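Local coordinates for CalS13 (Micromonospora echinospora, PDB 4ZAS), which probably acts as a pyridoxal phosphate-dependent sugar aminotransferase, transferring an amino group to a keto sugar carried on dTDP, at residues Pro137-Asn141 and Gln314-Ala318; Val161-Gly165 and Ala195-Gly199; Arg294-Ala299 and Val384-Leu388; Tyr302-Leu306 and Phe325-Leu330; Ile347-Val352 and Val379-Pro383. All blocks are in the same frame, centred on the assembly; numbering follows the deposited sequence.

Contact 1: Pro137-Asn141 and Gln314-Ala318; sequences PATLN and QTERA
Glu316 lies along the turn at Ala138 and Thr139, and its side chain runs beside Thr139. CB starts 4.0 Å from Ala138 CB and 3.5 Å from Ala138 O. CG stands anti to the backbone N (chi1 172°), and this carries the extended chain alongside Thr139, the two side chains pointing the same way. CD then lies 3.6 Å from Thr139 CG2. Of the carboxylate oxygens, OE1 is 3.4 Å from the same CG2 and OE2 a little farther. OE1 has its polar partner outside the pair, a hydrogen bond to the hydroxyl of Tyr166. At the backbone, Glu316 N donates to Ala138 O over 2.8 Å, a fairly straight bond at 163°. The Thr315 methyl CG2 sits 3.1 Å from the same Ala138 O. Segment 137-141 contains an ST turn: Thr139 OG1 accepts from Asn141 N at 3.1 Å. Segment 314-318 lies in the loop joining strands 312-313 and 321-322. An alanine in place of Thr139 has neither OG1 nor CG2; Asn141 N would probably be left without this bond that closes the turn, and the Glu316 carboxylate is likely to be freer to move. Leu140 CD1 approaches Thr315 OG1 at 4.2 Å, and both side chains rest on Pro329.

Contact 2: Val161-Gly165 and Ala195-Gly199; sequences VHWLG and AQAWG
Gln196 reaches into the turn at Trp163 and Leu164, and the contact is tight at its amide. CG lies beside the backbone N (chi1 -49°), and the chain runs extended from there to the Leu164 amide. OE1 accepts from Leu164 N at 2.7 Å. The bond is short but bent, 136° at the hydrogen, although the N lies nearly along the C=O axis. The same oxygen stands over one face of the Trp163 indole, out toward the rim. Ring and amide are inclined at 47°, so this is no parallel stack. NE2 comes 3.4 Å from Trp163 CZ3. It is also hydrogen-bonded to O3 of the pyridoxal phosphate joined to the lysine at position 222. Gln196 therefore ties this turn to the cofactor. Leu164 CD2 shares the indole face with OE1 and lies 3.7 Å from it.

A second tight spot is at the backbones, with Gly165 CA 3.8 Å from Ala197 CA. A side chain at Gly165 would run into Gln196 O. The looser side, still buried, is His162 CB against Ala197 CB at 4.2 Å. His162 is the centre of an inverse gamma turn.

The segments lie at and just after the ends of neighbouring parallel strands, 155-161 and 189-193. Beyond them, Leu164 bonds through its backbone to Trp326, and Trp198 packs on Leu285 and Val288 of helix 275-305.

Contact 3: Arg294-Ala299 and Val384-Leu388; sequences RHRENA and VGWWL
Arg294 and Asn298, one turn apart on helix 275-305, both donate to backbone carbonyls of the loop 384-388. The Arg294 chain is bent at chi3 (-122°), which turns NH1 to Trp386 O. The modelled length from NH1 to that O, 2.5 Å, is doubtfully short, and the bond is bent, 131° at the hydrogen. The oxygen sits at the edge of the guanidinium, somewhat out of its plane. Arg294 NE is engaged separately, in a salt bridge to Glu290. Asn298 ND2 gives a straighter bond to Val384 O at 2.9 Å. That oxygen lies in the amide plane of Asn298, but the donor stands above the carbonyl plane and not on a lone pair. Asn298 OD1 accepts from Arg393 of helix 390-401, so both ends of the amide are used.

The loop holds a type I beta turn from Gly385 to Leu388, closed by a weak bond from Leu388 N to Gly385 O. It leads from strand 379-382 into helix 390-401. Gly385 CA sits over the centre of the His295 ring, a CH-pi contact of 3.4 Å to the centroid. A CB on Gly385 would clash with Trp387 CZ3.

His295, Trp386 and Trp387 form an aromatic cluster. His295 NE2 comes 3.4 Å from Trp386 CD1, rim to rim. His295 ND1 is bonded to Phe325 O, and Trp387 NE1 to Pro31 O. Val384 CG2 lies 4.1 Å from Ala299 CB.

Contact 4: Tyr302-Leu306 and Phe325-Leu330; sequences YDKEL and FWMYPL
Tyr302 and Tyr328 make the apolar centre. Tyr302 CB lies over one face of the Tyr328 ring, 3.8 Å from its centroid, a CH-pi contact. Further out, the Tyr302 ring turns its edge to the same ring. The pair is T-shaped, with centroids 5.0 Å apart and planes at 72°. The leading atom is Tyr302 CD2, 3.6 Å from Tyr328 CG. The two side chains run past each other in opposite directions. In Tyr328, CG stands anti to the backbone N (chi1 -170°), and this points the ring at the helix.

Leu306 extends the apolar patch. Its CD1 is 4.1 Å from Tyr328 CE1 and equally far from Leu330 CD1, and the two leucine side chains cross at about a right angle. The contact thus lays the C-terminal end of helix 275-305 on a small antiparallel sheet. Strand 328-332 is the middle strand, between 312-313 and 379-382. Ile382 on the last of these touches Tyr302, Leu306 and Tyr328.

At the far end of Tyr302, OH is hydrogen-bonded to Pro383 O. Asp303 forms the polar edge. Tyr328 OH donates to Asp303 OD1 at 2.5 Å, on the anti lone pair of OD1, and the carboxylate is inclined at 47° to the phenol ring. OD1 also takes a salt bridge from Arg317, which would probably favour the ionised carboxylate.

Contact 5: Ile347-Val352 and Val379-Pro383; sequences IATSVV and VVHIP
Ser350 and His381 form a single antiparallel bridge, a hydrogen-bonded pair, along strand 379-382 on its side away from strand 328-332. His381 has the largest share of the buried surface. Its backbone O accepts from Ser350 N at 3.1 Å, on a lone pair in the carbonyl plane. Ser350 O is gripped twice in return, by His381 N and by ND1 of the same residue, both at 3.0 Å. His381 CG stands beside the backbone N (chi1 -59°), which brings ND1 there. The oxygen lies in the plane of the imidazole, at its edge, so the second bond helps fix the ring. NE2 is bonded to Trp163 NE1. A phenylalanine at His381 would probably leave Ser350 O with the backbone donor alone and Trp163 NE1 without its mate.

Val352, which lines the dTDP-sugar pocket, brings CG2 to 3.4 Å from His381 ND1. Val351 CG1 only grazes Val379 CG1 at 4.4 Å. Ser350 OG accepts from Val352 N, an ST turn, and is also bonded to Ile258 O of the second subunit.

At the other end, Pro383 packs its ring against Ile347. CG2 of Ile347 lies 3.8 Å from Pro383 CD, and that CD is 3.0 Å from Ala348 O.

In the fold
Contact 1 is the least buried, and joins two loops through one backbone bond. Contacts 2 to 5 are buried. Contact 2 lies nearest the chain centre, where the Gln196 amide bonds to the cofactor. Contacts 3 and 4 share helix 275-305: both pack aromatic rings, but contact 3 adds side-chain donors to backbone carbonyls and contact 4 a phenol-carboxylate bond. Contacts 4 and 5 meet on neighbouring strands, 328-332 and 379-382. Contact 5 is the one that relies on strand pairing and reaches the second subunit. Further links bind the set: Asn141 OD1 with Trp163 N (contacts 1 and 2), Gly199 O with Arg296 NH2 (2 and 3), and Leu140 packed on Val379 (1 and 5).

Contact 1: Pro137-Asn141 and Gln314-Ala318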
# COMPACT_ATOMS: atom_id res chain seq x y z
N PRO A 137 25.77 18.89 -8.25
CA PRO A 137 26.57 17.86 -8.93
C PRO A 137 27.65 17.22 -8.06
O PRO A 137 28.21 16.21 -8.48
CB PRO A 137 27.18 18.62 -10.12
CG PRO A 137 27.08 20.04 -9.77
CD PRO A 137 25.86 20.20 -8.92
N ALA A 138 27.96 17.79 -6.90
CA ALA A 138 28.98 17.23 -6.02
C ALA A 138 28.39 16.20 -5.06
O ALA A 138 29.11 15.29 -4.63
CB ALA A 138 29.69 18.32 -5.25
N THR A 139 27.11 16.36 -4.70
CA THR A 139 26.47 15.48 -3.72
C THR A 139 25.39 14.57 -4.33
O THR A 139 24.97 13.60 -3.70
CB THR A 139 25.79 16.29 -2.59
OG1 THR A 139 24.82 17.18 -3.16
CG2 THR A 139 26.79 17.13 -1.81
N LEU A 140 24.95 14.90 -5.53
CA LEU A 140 23.82 14.28 -6.19
C LEU A 140 22.52 14.58 -5.44
O LEU A 140 21.46 14.06 -5.80
CB LEU A 140 24.03 12.76 -6.31
CG LEU A 140 25.30 12.31 -7.04
CD1 LEU A 140 25.41 10.80 -7.03
CD2 LEU A 140 25.38 12.83 -8.48
N ASN A 141 22.59 15.46 -4.43
CA ASN A 141 21.39 15.90 -3.72
C ASN A 141 20.91 17.27 -4.19
O ASN A 141 21.53 17.88 -5.05
CB ASN A 141 21.63 15.92 -2.20
CG ASN A 141 21.76 14.52 -1.61
OD1 ASN A 141 21.22 13.56 -2.16
ND2 ASN A 141 22.45 14.40 -0.48
N GLN A 314 34.72 11.43 -7.80
CA GLN A 314 33.98 10.94 -6.64
C GLN A 314 33.07 12.05 -6.13
O GLN A 314 33.19 13.21 -6.56
CB GLN A 314 34.94 10.48 -5.54
CG GLN A 314 35.94 9.40 -5.97
CD GLN A 314 36.83 8.91 -4.84
OE1 GLN A 314 36.52 9.07 -3.66
NE2 GLN A 314 37.97 8.36 -5.20
N THR A 315 32.18 11.69 -5.21
CA THR A 315 31.22 12.59 -4.59
C THR A 315 31.86 13.31 -3.41
O THR A 315 32.81 12.81 -2.82
CB THR A 315 29.96 11.81 -4.13
OG1 THR A 315 29.13 11.52 -5.26
CG2 THR A 315 29.13 12.59 -3.11
N GLU A 316 31.37 14.52 -3.11
CA GLU A 316 31.78 15.29 -1.94
C GLU A 316 31.73 14.48 -0.62
O GLU A 316 30.88 13.60 -0.47
CB GLU A 316 30.86 16.52 -1.83
CG GLU A 316 31.01 17.35 -0.57
CD GLU A 316 29.86 18.32 -0.39
OE1 GLU A 316 29.03 18.11 0.53
OE2 GLU A 316 29.83 19.32 -1.14
N ARG A 317 32.64 14.76 0.31
CA ARG A 317 32.62 14.11 1.62
C ARG A 317 32.84 15.12 2.74
O ARG A 317 33.92 15.65 2.88
CB ARG A 317 33.69 13.01 1.75
CG ARG A 317 33.64 11.89 0.74
CD ARG A 317 32.71 10.79 1.17
NE ARG A 317 32.80 9.64 0.27
CZ ARG A 317 32.15 9.54 -0.89
NH1 ARG A 317 31.39 10.54 -1.31
NH2 ARG A 317 32.30 8.46 -1.64
N ALA A 318 31.83 15.33 3.56
CA ALA A 318 31.96 16.26 4.66
C ALA A 318 32.26 15.53 5.96
O ALA A 318 31.78 14.42 6.19
CB ALA A 318 30.68 17.07 4.79

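Contact 2: Val161-Gly165 and Ala195-Gly199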
# COMPACT_ATOMS: atom_id res chain seq x y z
N VAL A 161 16.00 14.33 -0.88
CA VAL A 161 16.44 12.95 -0.82
C VAL A 161 17.89 12.85 -0.40
O VAL A 161 18.76 13.51 -0.98
CB VAL A 161 16.25 12.25 -2.16
CG1 VAL A 161 16.84 10.84 -2.09
CG2 VAL A 161 14.77 12.25 -2.57
N HIS A 162 18.16 12.03 0.61
CA HIS A 162 19.53 11.70 0.97
C HIS A 162 20.02 10.60 0.05
O HIS A 162 20.10 9.44 0.44
CB HIS A 162 19.62 11.21 2.41
CG HIS A 162 19.04 12.15 3.42
ND1 HIS A 162 19.65 13.34 3.77
CD2 HIS A 162 17.91 12.07 4.17
CE1 HIS A 162 18.92 13.95 4.70
NE2 HIS A 162 17.86 13.20 4.95
N TRP A 163 20.37 10.95 -1.18
CA TRP A 163 20.74 9.95 -2.17
C TRP A 163 21.90 9.07 -1.67
O TRP A 163 22.89 9.58 -1.13
CB TRP A 163 21.09 10.61 -3.50
CG TRP A 163 21.21 9.63 -4.62
CD1 TRP A 163 22.34 9.34 -5.35
CD2 TRP A 163 20.18 8.77 -5.13
NE1 TRP A 163 22.06 8.37 -6.28
CE2 TRP A 163 20.74 8.00 -6.16
CE3 TRP A 163 18.83 8.57 -4.80
CZ2 TRP A 163 20.00 7.06 -6.88
CZ3 TRP A 163 18.09 7.63 -5.52
CH2 TRP A 163 18.69 6.89 -6.55
N LEU A 164 21.70 7.76 -1.79
CA LEU A 164 22.64 6.72 -1.36
C LEU A 164 22.94 6.74 0.13
O LEU A 164 23.82 6.03 0.59
CB LEU A 164 23.94 6.84 -2.15
CG LEU A 164 23.67 6.80 -3.65
CD1 LEU A 164 24.93 7.05 -4.42
CD2 LEU A 164 23.02 5.47 -4.04
N GLY A 165 22.18 7.52 0.89
CA GLY A 165 22.43 7.65 2.31
C GLY A 165 23.46 8.71 2.65
O GLY A 165 23.99 8.74 3.77
N ALA A 195 14.97 6.85 2.50
CA ALA A 195 14.77 5.47 2.08
C ALA A 195 16.06 4.65 2.03
O ALA A 195 16.06 3.47 2.39
CB ALA A 195 14.09 5.44 0.73
N GLN A 196 17.15 5.26 1.59
CA GLN A 196 18.41 4.53 1.47
C GLN A 196 19.34 4.86 2.61
O GLN A 196 20.52 4.53 2.58
CB GLN A 196 19.08 4.84 0.14
CG GLN A 196 18.17 4.73 -1.03
CD GLN A 196 18.78 5.24 -2.30
OE1 GLN A 196 19.84 5.85 -2.27
NE2 GLN A 196 18.15 4.96 -3.43
N ALA A 197 18.82 5.56 3.61
CA ALA A 197 19.67 6.24 4.59
C ALA A 197 19.66 5.61 5.96
O ALA A 197 20.09 6.25 6.91
CB ALA A 197 19.26 7.70 4.70
N TRP A 198 19.17 4.39 6.10
CA TRP A 198 19.21 3.76 7.41
C TRP A 198 20.64 3.73 7.93
O TRP A 198 21.52 3.25 7.25
CB TRP A 198 18.64 2.33 7.40
CG TRP A 198 18.94 1.68 8.72
CD1 TRP A 198 20.09 1.02 9.07
CD2 TRP A 198 18.10 1.66 9.88
NE1 TRP A 198 20.02 0.60 10.38
CE2 TRP A 198 18.80 0.97 10.89
CE3 TRP A 198 16.83 2.16 10.16
CZ2 TRP A 198 18.27 0.76 12.16
CZ3 TRP A 198 16.31 1.96 11.42
CH2 TRP A 198 17.03 1.26 12.40
N GLY A 199 20.85 4.23 9.13
CA GLY A 199 22.17 4.19 9.73
C GLY A 199 22.92 5.49 9.49
O GLY A 199 23.90 5.80 10.18

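Contact 3: Arg294-Ala299 and Val384-Leu388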
# COMPACT_ATOMS: atom_id res chain seq x y z
N ARG A 294 30.16 -2.76 7.44
CA ARG A 294 30.85 -3.29 6.27
C ARG A 294 30.66 -2.37 5.04
O ARG A 294 31.60 -2.16 4.28
CB ARG A 294 30.39 -4.71 5.95
CG ARG A 294 30.99 -5.79 6.85
CD ARG A 294 30.76 -7.18 6.25
NE ARG A 294 30.01 -8.04 7.16
CZ ARG A 294 29.25 -9.06 6.76
NH1 ARG A 294 29.15 -9.35 5.47
NH2 ARG A 294 28.60 -9.79 7.66
N HIS A 295 29.45 -1.83 4.86
CA HIS A 295 29.20 -0.84 3.80
C HIS A 295 30.23 0.31 3.92
O HIS A 295 30.89 0.68 2.95
CB HIS A 295 27.77 -0.28 3.88
CG HIS A 295 26.72 -1.05 3.12
ND1 HIS A 295 26.10 -0.55 2.00
CD2 HIS A 295 26.15 -2.26 3.37
CE1 HIS A 295 25.20 -1.42 1.57
NE2 HIS A 295 25.22 -2.47 2.38
N ARG A 296 30.37 0.87 5.12
CA ARG A 296 31.22 2.03 5.31
C ARG A 296 32.68 1.72 5.13
O ARG A 296 33.44 2.54 4.61
CB ARG A 296 30.99 2.66 6.69
CG ARG A 296 29.70 3.43 6.77
CD ARG A 296 29.37 3.85 8.17
NE ARG A 296 28.26 4.80 8.16
CZ ARG A 296 27.46 5.02 9.20
NH1 ARG A 296 27.62 4.34 10.34
NH2 ARG A 296 26.48 5.90 9.10
N GLU A 297 33.08 0.53 5.59
CA GLU A 297 34.46 0.09 5.47
C GLU A 297 34.84 -0.07 4.00
O GLU A 297 35.93 0.33 3.58
CB GLU A 297 34.67 -1.21 6.25
CG GLU A 297 35.93 -1.94 5.88
CD GLU A 297 36.09 -3.22 6.67
OE1 GLU A 297 35.10 -3.67 7.28
OE2 GLU A 297 37.22 -3.76 6.67
N ASN A 298 33.93 -0.64 3.22
CA ASN A 298 34.15 -0.80 1.79
C ASN A 298 34.19 0.57 1.11
O ASN A 298 35.00 0.79 0.22
CB ASN A 298 33.06 -1.68 1.15
CG ASN A 298 33.07 -3.11 1.67
OD1 ASN A 298 34.09 -3.59 2.16
ND2 ASN A 298 31.93 -3.81 1.54
N ALA A 299 33.32 1.50 1.54
CA ALA A 299 33.32 2.85 0.95
C ALA A 299 34.61 3.63 1.21
O ALA A 299 35.13 4.30 0.31
CB ALA A 299 32.14 3.64 1.46
N VAL A 384 29.04 -1.88 -3.18
CA VAL A 384 29.83 -1.44 -2.03
C VAL A 384 29.34 -2.14 -0.76
O VAL A 384 29.98 -2.03 0.28
CB VAL A 384 29.76 0.11 -1.88
CG1 VAL A 384 28.42 0.53 -1.33
CG2 VAL A 384 30.92 0.65 -1.02
N GLY A 385 28.22 -2.87 -0.87
CA GLY A 385 27.57 -3.49 0.28
C GLY A 385 28.29 -4.56 1.09
O GLY A 385 29.44 -4.92 0.81
N TRP A 386 27.60 -5.08 2.11
CA TRP A 386 28.15 -6.02 3.11
C TRP A 386 28.52 -7.40 2.56
O TRP A 386 29.17 -8.19 3.25
CB TRP A 386 27.14 -6.19 4.27
CG TRP A 386 25.74 -6.51 3.80
CD1 TRP A 386 24.71 -5.62 3.65
CD2 TRP A 386 25.24 -7.79 3.39
NE1 TRP A 386 23.59 -6.28 3.18
CE2 TRP A 386 23.89 -7.60 3.01
CE3 TRP A 386 25.79 -9.07 3.30
CZ2 TRP A 386 23.08 -8.65 2.55
CZ3 TRP A 386 24.99 -10.11 2.84
CH2 TRP A 386 23.65 -9.89 2.48
N TRP A 387 28.09 -7.72 1.34
CA TRP A 387 28.34 -9.04 0.75
C TRP A 387 29.67 -9.11 0.01
O TRP A 387 30.09 -10.17 -0.45
CB TRP A 387 27.23 -9.40 -0.23
CG TRP A 387 27.05 -8.34 -1.27
CD1 TRP A 387 27.65 -8.29 -2.50
CD2 TRP A 387 26.23 -7.16 -1.17
NE1 TRP A 387 27.24 -7.16 -3.17
CE2 TRP A 387 26.38 -6.45 -2.38
CE3 TRP A 387 25.39 -6.64 -0.18
CZ2 TRP A 387 25.71 -5.23 -2.63
CZ3 TRP A 387 24.71 -5.43 -0.43
CH2 TRP A 387 24.88 -4.75 -1.65
N LEU A 388 30.34 -7.96 -0.12
CA LEU A 388 31.63 -7.93 -0.80
C LEU A 388 32.73 -8.58 0.04
O LEU A 388 33.01 -8.15 1.16
CB LEU A 388 32.03 -6.50 -1.14
CG LEU A 388 31.26 -5.72 -2.19
CD1 LEU A 388 32.02 -4.46 -2.55
CD2 LEU A 388 31.07 -6.58 -3.41

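Contact 4: Tyr302-Leu306 and Phe325-Leu330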
# COMPACT_ATOMS: atom_id res chain seq x y z
N TYR A 302 37.26 2.41 -1.15
CA TYR A 302 37.12 3.01 -2.47
C TYR A 302 37.60 4.47 -2.48
O TYR A 302 38.35 4.87 -3.37
CB TYR A 302 35.65 2.96 -2.93
CG TYR A 302 35.12 1.59 -3.36
CD1 TYR A 302 35.98 0.58 -3.78
CD2 TYR A 302 33.76 1.32 -3.31
CE1 TYR A 302 35.50 -0.66 -4.16
CE2 TYR A 302 33.27 0.07 -3.69
CZ TYR A 302 34.14 -0.91 -4.11
OH TYR A 302 33.66 -2.15 -4.49
N ASP A 303 37.20 5.25 -1.47
CA ASP A 303 37.56 6.66 -1.39
C ASP A 303 39.07 6.84 -1.53
O ASP A 303 39.54 7.75 -2.21
CB ASP A 303 37.09 7.28 -0.07
CG ASP A 303 35.58 7.45 0.01
OD1 ASP A 303 34.91 7.46 -1.04
OD2 ASP A 303 35.06 7.60 1.14
N LYS A 304 39.82 5.95 -0.89
CA LYS A 304 41.27 5.95 -0.93
C LYS A 304 41.75 5.45 -2.29
O LYS A 304 42.48 6.13 -2.99
CB LYS A 304 41.82 5.08 0.20
CG LYS A 304 43.34 4.94 0.29
CD LYS A 304 43.98 6.04 1.14
CE LYS A 304 45.40 5.67 1.55
NZ LYS A 304 46.20 5.30 0.34
N GLU A 305 41.25 4.28 -2.69
CA GLU A 305 41.77 3.55 -3.84
C GLU A 305 41.30 4.09 -5.20
O GLU A 305 41.97 3.90 -6.20
CB GLU A 305 41.36 2.08 -3.74
CG GLU A 305 41.83 1.35 -2.50
CD GLU A 305 43.27 0.94 -2.55
OE1 GLU A 305 43.79 0.76 -3.67
OE2 GLU A 305 43.87 0.80 -1.47
N LEU A 306 40.14 4.74 -5.24
CA LEU A 306 39.64 5.27 -6.51
C LEU A 306 40.02 6.72 -6.74
O LEU A 306 39.65 7.31 -7.75
CB LEU A 306 38.12 5.12 -6.60
CG LEU A 306 37.68 3.67 -6.68
CD1 LEU A 306 36.17 3.54 -6.80
CD2 LEU A 306 38.35 3.06 -7.89
N PHE A 325 26.25 4.89 2.53
CA PHE A 325 26.81 4.24 1.34
C PHE A 325 26.05 2.98 0.93
O PHE A 325 26.63 1.90 0.87
CB PHE A 325 28.28 3.91 1.57
CG PHE A 325 29.17 5.12 1.66
CD1 PHE A 325 29.51 5.82 0.51
CD2 PHE A 325 29.67 5.55 2.87
CE1 PHE A 325 30.33 6.93 0.58
CE2 PHE A 325 30.48 6.65 2.95
CZ PHE A 325 30.82 7.34 1.80
N TRP A 326 24.76 3.12 0.66
CA TRP A 326 23.92 2.00 0.21
C TRP A 326 24.46 1.43 -1.09
O TRP A 326 24.42 0.21 -1.32
CB TRP A 326 22.48 2.45 0.03
CG TRP A 326 21.55 1.33 -0.28
CD1 TRP A 326 21.41 0.16 0.42
CD2 TRP A 326 20.62 1.25 -1.37
NE1 TRP A 326 20.45 -0.63 -0.16
CE2 TRP A 326 19.95 0.02 -1.26
CE3 TRP A 326 20.28 2.11 -2.41
CZ2 TRP A 326 18.97 -0.37 -2.16
CZ3 TRP A 326 19.30 1.71 -3.31
CH2 TRP A 326 18.66 0.48 -3.18
N MET A 327 24.88 2.34 -1.96
CA MET A 327 25.66 2.03 -3.15
C MET A 327 26.80 3.04 -3.19
O MET A 327 26.76 4.02 -2.47
CB MET A 327 24.79 2.10 -4.41
CG MET A 327 23.75 1.01 -4.47
SD MET A 327 22.65 1.11 -5.90
CE MET A 327 21.80 2.62 -5.55
N TYR A 328 27.83 2.80 -3.99
CA TYR A 328 28.92 3.76 -4.10
C TYR A 328 28.83 4.51 -5.43
O TYR A 328 28.82 3.89 -6.50
CB TYR A 328 30.28 3.06 -3.97
CG TYR A 328 31.44 4.01 -3.83
CD1 TYR A 328 32.06 4.54 -4.95
CD2 TYR A 328 31.89 4.40 -2.59
CE1 TYR A 328 33.11 5.41 -4.83
CE2 TYR A 328 32.93 5.29 -2.45
CZ TYR A 328 33.55 5.79 -3.58
OH TYR A 328 34.61 6.66 -3.44
N PRO A 329 28.73 5.85 -5.38
CA PRO A 329 28.59 6.75 -6.53
C PRO A 329 29.93 7.13 -7.18
O PRO A 329 30.93 7.31 -6.47
CB PRO A 329 27.94 7.99 -5.92
CG PRO A 329 28.48 8.04 -4.57
CD PRO A 329 28.65 6.60 -4.11
N LEU A 330 29.94 7.23 -8.51
CA LEU A 330 31.04 7.80 -9.27
C LEU A 330 30.46 8.66 -10.40
O LEU A 330 29.35 8.41 -10.86
CB LEU A 330 31.94 6.72 -9.87
CG LEU A 330 32.79 5.88 -8.94
CD1 LEU A 330 33.62 4.88 -9.76
CD2 LEU A 330 33.66 6.76 -8.05

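Contact 5: Ile347-Val352 and Val379-Pro383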
# COMPACT_ATOMS: atom_id res chain seq x y z
N ILE A 347 31.00 -7.52 -12.57
CA ILE A 347 30.65 -6.50 -11.61
C ILE A 347 29.37 -5.81 -12.07
O ILE A 347 29.31 -5.24 -13.16
CB ILE A 347 31.79 -5.50 -11.44
CG1 ILE A 347 33.03 -6.24 -10.98
CG2 ILE A 347 31.39 -4.42 -10.43
CD1 ILE A 347 34.30 -5.46 -11.24
N ALA A 348 28.33 -5.93 -11.27
CA ALA A 348 27.08 -5.27 -11.57
C ALA A 348 27.21 -3.78 -11.32
O ALA A 348 27.84 -3.36 -10.36
CB ALA A 348 25.96 -5.85 -10.76
N THR A 349 26.54 -2.99 -12.15
CA THR A 349 26.69 -1.56 -12.17
C THR A 349 25.36 -0.95 -12.65
O THR A 349 24.74 -1.54 -13.53
CB THR A 349 27.87 -1.19 -13.09
OG1 THR A 349 29.07 -1.09 -12.31
CG2 THR A 349 27.64 0.10 -13.79
N SER A 350 24.92 0.18 -12.09
CA SER A 350 23.63 0.74 -12.56
C SER A 350 23.47 2.25 -12.37
O SER A 350 24.02 2.85 -11.46
CB SER A 350 22.45 0.04 -11.87
OG SER A 350 21.21 0.55 -12.35
N VAL A 351 22.68 2.86 -13.27
CA VAL A 351 22.27 4.25 -13.14
C VAL A 351 21.18 4.38 -12.07
O VAL A 351 20.92 5.48 -11.58
CB VAL A 351 21.79 4.81 -14.50
CG1 VAL A 351 21.39 6.29 -14.40
CG2 VAL A 351 22.86 4.63 -15.56
N VAL A 352 20.56 3.25 -11.74
CA VAL A 352 19.52 3.11 -10.70
C VAL A 352 18.13 3.65 -11.09
O VAL A 352 17.15 2.89 -11.09
CB VAL A 352 19.98 3.74 -9.40
CG1 VAL A 352 18.85 3.70 -8.36
CG2 VAL A 352 21.22 3.03 -8.91
N VAL A 379 26.70 9.85 -13.97
CA VAL A 379 26.50 9.16 -12.68
C VAL A 379 26.38 7.66 -12.86
O VAL A 379 25.78 7.17 -13.83
CB VAL A 379 25.28 9.69 -11.94
CG1 VAL A 379 24.02 9.39 -12.73
CG2 VAL A 379 25.21 9.07 -10.58
N VAL A 380 26.99 6.91 -11.96
CA VAL A 380 26.95 5.47 -12.06
C VAL A 380 27.15 4.90 -10.67
O VAL A 380 27.75 5.56 -9.82
CB VAL A 380 27.99 4.95 -13.06
CG1 VAL A 380 29.42 5.05 -12.49
CG2 VAL A 380 27.68 3.54 -13.42
N HIS A 381 26.64 3.71 -10.40
CA HIS A 381 26.76 3.13 -9.07
C HIS A 381 27.42 1.76 -9.11
O HIS A 381 27.10 0.94 -9.97
CB HIS A 381 25.39 3.04 -8.41
CG HIS A 381 24.71 4.37 -8.28
ND1 HIS A 381 23.97 4.93 -9.29
CD2 HIS A 381 24.69 5.26 -7.26
CE1 HIS A 381 23.50 6.10 -8.90
NE2 HIS A 381 23.92 6.33 -7.67
N ILE A 382 28.31 1.51 -8.16
CA ILE A 382 29.07 0.28 -8.14
C ILE A 382 28.84 -0.39 -6.77
O ILE A 382 28.58 0.30 -5.78
CB ILE A 382 30.56 0.53 -8.41
CG1 ILE A 382 31.20 1.27 -7.23
CG2 ILE A 382 30.74 1.31 -9.71
CD1 ILE A 382 32.67 1.42 -7.35
N PRO A 383 28.93 -1.72 -6.72
CA PRO A 383 28.67 -2.49 -5.50
C PRO A 383 29.59 -2.08 -4.38
O PRO A 383 30.78 -1.97 -4.62
CB PRO A 383 28.96 -3.93 -5.92
CG PRO A 383 28.79 -3.93 -7.39
CD PRO A 383 29.27 -2.60 -7.84